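PDB 5J78: acetaldehyde dehydrogenase (Acetylating), which probably catalyses the NAD-dependent, reversible conversion of acetaldehyde and coenzyme A to acetyl-CoA. Local coordinates for residues I133-I138 and K212-I217; N159-S164 and G192-I197. All blocks are in the same frame, centred on the assembly; numbering follows the deposited sequence.

Contact 1. Residues I133-I138 and K212-I217. With MG (magnesium ion), chain H.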
loop_
_atom_site.group_PDB
_atom_site.type_symbol
_atom_site.label_atom_id
_atom_site.label_comp_id
_atom_site.label_asym_id
_atom_site.label_seq_id
_atom_site.Cartn_x
_atom_site.Cartn_y
_atom_site.Cartn_z
ATOM N N ILE A 133 -20.672 -12.133 -12.333
ATOM C CA ILE A 133 -20.302 -10.938 -13.107
ATOM C C ILE A 133 -18.835 -11.011 -13.472
ATOM O O ILE A 133 -17.972 -11.120 -12.588
ATOM C CB ILE A 133 -20.542 -9.632 -12.325
ATOM C CG1 ILE A 133 -21.988 -9.562 -11.854
ATOM C CG2 ILE A 133 -20.169 -8.400 -13.194
ATOM C CD1 ILE A 133 -22.271 -8.361 -10.968
ATOM N N VAL A 134 -18.569 -10.955 -14.769
ATOM C CA VAL A 134 -17.208 -10.978 -15.302
ATOM C C VAL A 134 -16.755 -9.561 -15.605
ATOM O O VAL A 134 -17.522 -8.756 -16.155
ATOM C CB VAL A 134 -17.095 -11.834 -16.589
ATOM C CG1 VAL A 134 -15.621 -11.869 -17.112
ATOM C CG2 VAL A 134 -17.600 -13.247 -16.330
ATOM N N ALA A 135 -15.522 -9.259 -15.203
ATOM C CA ALA A 135 -14.843 -8.026 -15.576
ATOM C C ALA A 135 -13.915 -8.331 -16.762
ATOM O O ALA A 135 -12.969 -9.107 -16.650
ATOM C CB ALA A 135 -14.072 -7.467 -14.408
ATOM N N GLY A 136 -14.203 -7.738 -17.906
ATOM C CA GLY A 136 -13.471 -8.041 -19.135
ATOM C C GLY A 136 -12.522 -6.925 -19.536
ATOM O O GLY A 136 -12.965 -5.875 -20.005
ATOM N N ILE A 137 -11.221 -7.140 -19.355
ATOM C CA ILE A 137 -10.222 -6.135 -19.743
ATOM C C ILE A 137 -9.836 -6.318 -21.203
ATOM O O ILE A 137 -9.429 -7.417 -21.605
ATOM C CB ILE A 137 -8.933 -6.196 -18.888
ATOM C CG1 ILE A 137 -9.256 -6.275 -17.383
ATOM C CG2 ILE A 137 -8.082 -4.973 -19.203
ATOM C CD1 ILE A 137 -10.092 -5.116 -16.855
ATOM N N ILE A 138 -9.913 -5.233 -21.977
ATOM C CA ILE A 138 -9.774 -5.308 -23.446
ATOM C C ILE A 138 -8.513 -4.625 -23.968
ATOM O O ILE A 138 -8.252 -3.472 -23.647
ATOM C CB ILE A 138 -11.011 -4.665 -24.158
ATOM C CG1 ILE A 138 -12.328 -5.315 -23.674
ATOM C CG2 ILE A 138 -10.892 -4.778 -25.682
ATOM C CD1 ILE A 138 -12.459 -6.806 -24.020
ATOM N N LYS A 212 -16.798 -5.448 -4.664
ATOM C CA LYS A 212 -17.452 -6.598 -4.029
ATOM C C LYS A 212 -18.305 -7.426 -4.987
ATOM O O LYS A 212 -18.370 -8.647 -4.862
ATOM C CB LYS A 212 -18.329 -6.141 -2.847
ATOM C CG LYS A 212 -19.509 -5.223 -3.204
ATOM C CD LYS A 212 -20.386 -4.921 -1.979
ATOM C CE LYS A 212 -21.218 -3.646 -2.173
ATOM N NZ LYS A 212 -21.997 -3.606 -3.461
ATOM N N LEU A 213 -18.964 -6.774 -5.938
ATOM C CA LEU A 213 -19.815 -7.491 -6.889
ATOM C C LEU A 213 -19.094 -8.139 -8.086
ATOM O O LEU A 213 -19.699 -8.926 -8.819
ATOM C CB LEU A 213 -20.895 -6.537 -7.431
ATOM C CG LEU A 213 -21.872 -6.000 -6.384
ATOM C CD1 LEU A 213 -22.836 -5.001 -7.031
ATOM C CD2 LEU A 213 -22.629 -7.142 -5.693
ATOM N N THR A 214 -17.821 -7.831 -8.298
ATOM C CA THR A 214 -17.085 -8.449 -9.409
ATOM C C THR A 214 -16.698 -9.891 -9.033
ATOM O O THR A 214 -16.145 -10.117 -7.955
ATOM C CB THR A 214 -15.829 -7.627 -9.754
ATOM O OG1 THR A 214 -16.233 -6.391 -10.345
ATOM C CG2 THR A 214 -14.912 -8.366 -10.694
ATOM N N ASP A 215 -16.968 -10.862 -9.906
ATOM C CA ASP A 215 -16.738 -12.273 -9.563
ATOM C C ASP A 215 -15.480 -12.895 -10.167
ATOM O O ASP A 215 -14.765 -13.644 -9.498
ATOM C CB ASP A 215 -17.943 -13.099 -9.985
ATOM C CG ASP A 215 -19.134 -12.803 -9.142
ATOM O OD1 ASP A 215 -19.009 -12.914 -7.898
ATOM O OD2 ASP A 215 -20.164 -12.390 -9.706
ATOM N N VAL A 216 -15.245 -12.618 -11.439
ATOM C CA VAL A 216 -14.046 -13.079 -12.144
ATOM C C VAL A 216 -13.557 -11.970 -13.070
ATOM O O VAL A 216 -14.362 -11.257 -13.682
ATOM C CB VAL A 216 -14.316 -14.361 -12.934
ATOM C CG1 VAL A 216 -13.058 -14.835 -13.637
ATOM C CG2 VAL A 216 -14.830 -15.469 -11.972
ATOM N N ILE A 217 -12.241 -11.812 -13.127
ATOM C CA ILE A 217 -11.582 -10.910 -14.073
ATOM C C ILE A 217 -10.989 -11.719 -15.230
ATOM O O ILE A 217 -10.179 -12.622 -15.008
ATOM C CB ILE A 217 -10.426 -10.107 -13.405
ATOM C CG1 ILE A 217 -10.903 -9.399 -12.143
ATOM C CG2 ILE A 217 -9.767 -9.096 -14.427
ATOM C CD1 ILE A 217 -9.780 -8.888 -11.262
HETATM MG MG MG H . -19.642 -12.198 -5.927
HETATM O O HOH W 1 -17.799 -11.290 -5.554
HETATM O O HOH W 2 -21.244 -13.446 -6.281
#
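Ile137 and Ile217 run alongside each other in the same direction, with CG1 of Ile137 4.1 Å from CG2 of Ile217. The methyl of Ala135 extends this apolar patch between CG1 of Ile217 and CG2 of Thr214, the latter 3.9 Å from Ala135 CB. Leu208 and Met209 of helix 202-210 pack over the same face. Thr214 has OG1 beside its backbone N (chi1 -70°), which puts CG2 anti to that N and against Ala135, while OG1 hydrogen-bonds the carbonyl of Leu208. At the first residue of 133-138, CD1 of Ile133 reaches the carbonyl oxygen of Leu213, while Leu40 of helix 28-51 packs on Ile133.

Between the parallel strands, Ala135 N binds Val216 O at 2.8 Å and almost straight (171° at the hydrogen). Two successive amides then converge on one acceptor: Asp215 N gives Ile133 O a bond of 2.9 Å, and Val216 N adds a weak one of 3.3 Å.

At the polar edge the carboxylate of Asp215 divides its work. Asp215 OD2 accepts Ile133 N at 2.7 Å through its anti lone pair, whereas Asp215 OD1 binds the magnesium ion at 2.2 Å. Two waters also ligate the metal, and one of them donates to the carbonyls of Lys212 and Thr214. Ala445 of the second subunit packs against Asp215 and Val216. With a metal on one oxygen and a peptide N-H on the other, Asp215 is probably held as an anion with its rotation fixed, so that it ties the magnesium site directly to the start of segment 133-138.

Contact 2. Residues N159-S164 and G192-I197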
loop_
_atom_site.group_PDB
_atom_site.type_symbol
_atom_site.label_atom_id
_atom_site.label_comp_id
_atom_site.label_asym_id
_atom_site.label_seq_id
_atom_site.Cartn_x
_atom_site.Cartn_y
_atom_site.Cartn_z
ATOM N N ASN A 159 -23.627 -15.438 -17.554
ATOM C CA ASN A 159 -23.080 -14.327 -16.794
ATOM C C ASN A 159 -23.452 -12.965 -17.370
ATOM O O ASN A 159 -23.827 -12.859 -18.538
ATOM C CB ASN A 159 -21.553 -14.447 -16.755
ATOM C CG ASN A 159 -21.107 -15.805 -16.288
ATOM O OD1 ASN A 159 -21.265 -16.148 -15.111
ATOM N ND2 ASN A 159 -20.600 -16.608 -17.210
ATOM N N ALA A 160 -23.315 -11.933 -16.541
ATOM C CA ALA A 160 -23.228 -10.541 -17.007
ATOM C C ALA A 160 -21.751 -10.232 -17.225
ATOM O O ALA A 160 -20.898 -10.927 -16.692
ATOM C CB ALA A 160 -23.852 -9.562 -15.994
ATOM N N ILE A 161 -21.437 -9.210 -18.010
ATOM C CA ILE A 161 -20.039 -8.838 -18.221
ATOM C C ILE A 161 -19.920 -7.326 -18.323
ATOM O O ILE A 161 -20.754 -6.669 -18.969
ATOM C CB ILE A 161 -19.425 -9.523 -19.472
ATOM C CG1 ILE A 161 -17.957 -9.113 -19.632
ATOM C CG2 ILE A 161 -20.203 -9.204 -20.735
ATOM C CD1 ILE A 161 -17.122 -10.164 -20.333
ATOM N N VAL A 162 -18.912 -6.786 -17.633
ATOM C CA VAL A 162 -18.574 -5.356 -17.675
ATOM C C VAL A 162 -17.188 -5.190 -18.286
ATOM O O VAL A 162 -16.207 -5.696 -17.741
ATOM C CB VAL A 162 -18.576 -4.693 -16.270
ATOM C CG1 VAL A 162 -18.269 -3.211 -16.378
ATOM C CG2 VAL A 162 -19.906 -4.899 -15.565
ATOM N N PHE A 163 -17.118 -4.473 -19.406
ATOM C CA PHE A 163 -15.859 -4.256 -20.124
ATOM C C PHE A 163 -15.084 -3.019 -19.711
ATOM O O PHE A 163 -15.660 -1.991 -19.371
ATOM C CB PHE A 163 -16.127 -4.184 -21.622
ATOM C CG PHE A 163 -16.512 -5.493 -22.207
ATOM C CD1 PHE A 163 -15.592 -6.520 -22.268
ATOM C CD2 PHE A 163 -17.804 -5.716 -22.651
ATOM C CE1 PHE A 163 -15.939 -7.740 -22.786
ATOM C CE2 PHE A 163 -18.164 -6.939 -23.175
ATOM C CZ PHE A 163 -17.229 -7.951 -23.238
ATOM N N SER A 164 -13.759 -3.140 -19.766
ATOM C CA SER A 164 -12.838 -2.034 -19.517
ATOM C C SER A 164 -11.869 -1.896 -20.707
ATOM O O SER A 164 -10.961 -2.725 -20.863
ATOM C CB SER A 164 -12.068 -2.255 -18.203
ATOM O OG SER A 164 -11.242 -1.144 -17.881
ATOM N N GLY A 192 -28.719 -4.104 -19.206
ATOM C CA GLY A 192 -27.612 -3.981 -18.272
ATOM C C GLY A 192 -26.701 -5.195 -18.213
ATOM O O GLY A 192 -25.746 -5.213 -17.441
ATOM N N LEU A 193 -26.980 -6.196 -19.046
ATOM C CA LEU A 193 -26.233 -7.447 -19.041
ATOM C C LEU A 193 -24.782 -7.283 -19.474
ATOM O O LEU A 193 -23.870 -7.902 -18.908
ATOM C CB LEU A 193 -26.912 -8.443 -19.964
ATOM C CG LEU A 193 -26.397 -9.866 -19.846
ATOM C CD1 LEU A 193 -26.760 -10.474 -18.488
ATOM C CD2 LEU A 193 -26.946 -10.698 -20.970
ATOM N N ILE A 194 -24.614 -6.475 -20.519
ATOM C CA ILE A 194 -23.335 -6.183 -21.156
ATOM C C ILE A 194 -23.153 -4.674 -21.152
ATOM O O ILE A 194 -24.015 -3.942 -21.651
ATOM C CB ILE A 194 -23.282 -6.683 -22.595
ATOM C CG1 ILE A 194 -23.530 -8.190 -22.657
ATOM C CG2 ILE A 194 -21.959 -6.346 -23.247
ATOM C CD1 ILE A 194 -23.995 -8.646 -24.017
ATOM N N SER A 195 -22.045 -4.220 -20.583
ATOM C CA SER A 195 -21.775 -2.790 -20.425
ATOM C C SER A 195 -20.304 -2.530 -20.666
ATOM O O SER A 195 -19.499 -3.468 -20.703
ATOM C CB SER A 195 -22.190 -2.298 -19.028
ATOM O OG SER A 195 -21.592 -3.077 -17.995
ATOM N N CYS A 196 -19.948 -1.257 -20.842
ATOM C CA CYS A 196 -18.556 -0.878 -21.053
ATOM C C CYS A 196 -18.266 0.505 -20.480
ATOM O O CYS A 196 -19.018 1.451 -20.704
ATOM C CB CYS A 196 -18.238 -0.923 -22.548
ATOM S SG CYS A 196 -16.535 -0.587 -23.037
ATOM N N ILE A 197 -17.186 0.598 -19.713
ATOM C CA ILE A 197 -16.672 1.871 -19.204
ATOM C C ILE A 197 -16.451 2.844 -20.381
ATOM O O ILE A 197 -15.774 2.506 -21.348
ATOM C CB ILE A 197 -15.330 1.667 -18.427
ATOM C CG1 ILE A 197 -15.565 0.884 -17.128
ATOM C CG2 ILE A 197 -14.681 2.993 -18.082
ATOM C CD1 ILE A 197 -14.292 0.325 -16.533
HETATM O O HOH W 3 -23.008 -5.420 -17.422
#
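The ring of Phe163 meets Ile194 at its edge: CG2 of Ile194 lies near the ring plane, 3.8 Å from CE2 of Phe163. On one face sits CG1 of Ile161, two residues earlier on the same strand, 3.8 Å above the plane and offset toward the rim. The ring lies alongside Ile194 because CG is swung beside the backbone N (chi1 -70°), and Ala177 of helix 170-186 and Val147 of helix 143-156 also pack against Phe163. Cys196 continues the row, its SG 3.9 Å from CB of Phe163, and CG2 of Ile161 touches CG1 of Ile194 at 4.0 Å.

On the other face of the sheet, Val162 pairs with Ser195. Both methyls of Val162 approach the hydroxyl, CG2 coming to 3.5 Å from Ser195 OG, and a water 2.8 Å from Ser195 OG also reaches the carbonyls of Ile161 and Gly192. Beyond the ends of the short strand 194-196, Leu193 lays CD1 against Ala160 and Ile197 lays its CD1 against Ser164.

A parallel ladder runs between these faces. Ile161 N binds Leu193 O, Ser195 N binds Ile161 O, Phe163 N binds Ser195 O at 2.9 Å, and Ile197 N closes the series on Phe163 O at 3.0 Å (169° at the hydrogen). Helix 170-186 links the two strands as a beta-alpha-beta crossover. The side-chain chemistry is thus two-sided: the face of Ile161, Phe163, Ile194 and Cys196 packs against helices 143-156 and 170-186, while the water-bridged serine face lies toward helix 28-51, where Tyr39 touches Ser195.

Contacts 1 and 2 are both buried, and they belong to one sheet, their centres about 9 Å apart. Strands 124-138 and 160-165 are neighbours in it: Val134 O and Val162 N probably hydrogen-bond at 2.8 Å, as do Gly136 O and Ser164 N at 2.9 Å. Strand 216-219 therefore flanks this central pair on one side and strand 194-196 on the other. Contact 2 keeps a regular backbone ladder and largely apolar packing, touched by no other protein chain of the assembly. Contact 1 has less regular pairing, shifts to carboxylate and metal chemistry where 212-217 enters its strand, and meets a second subunit there.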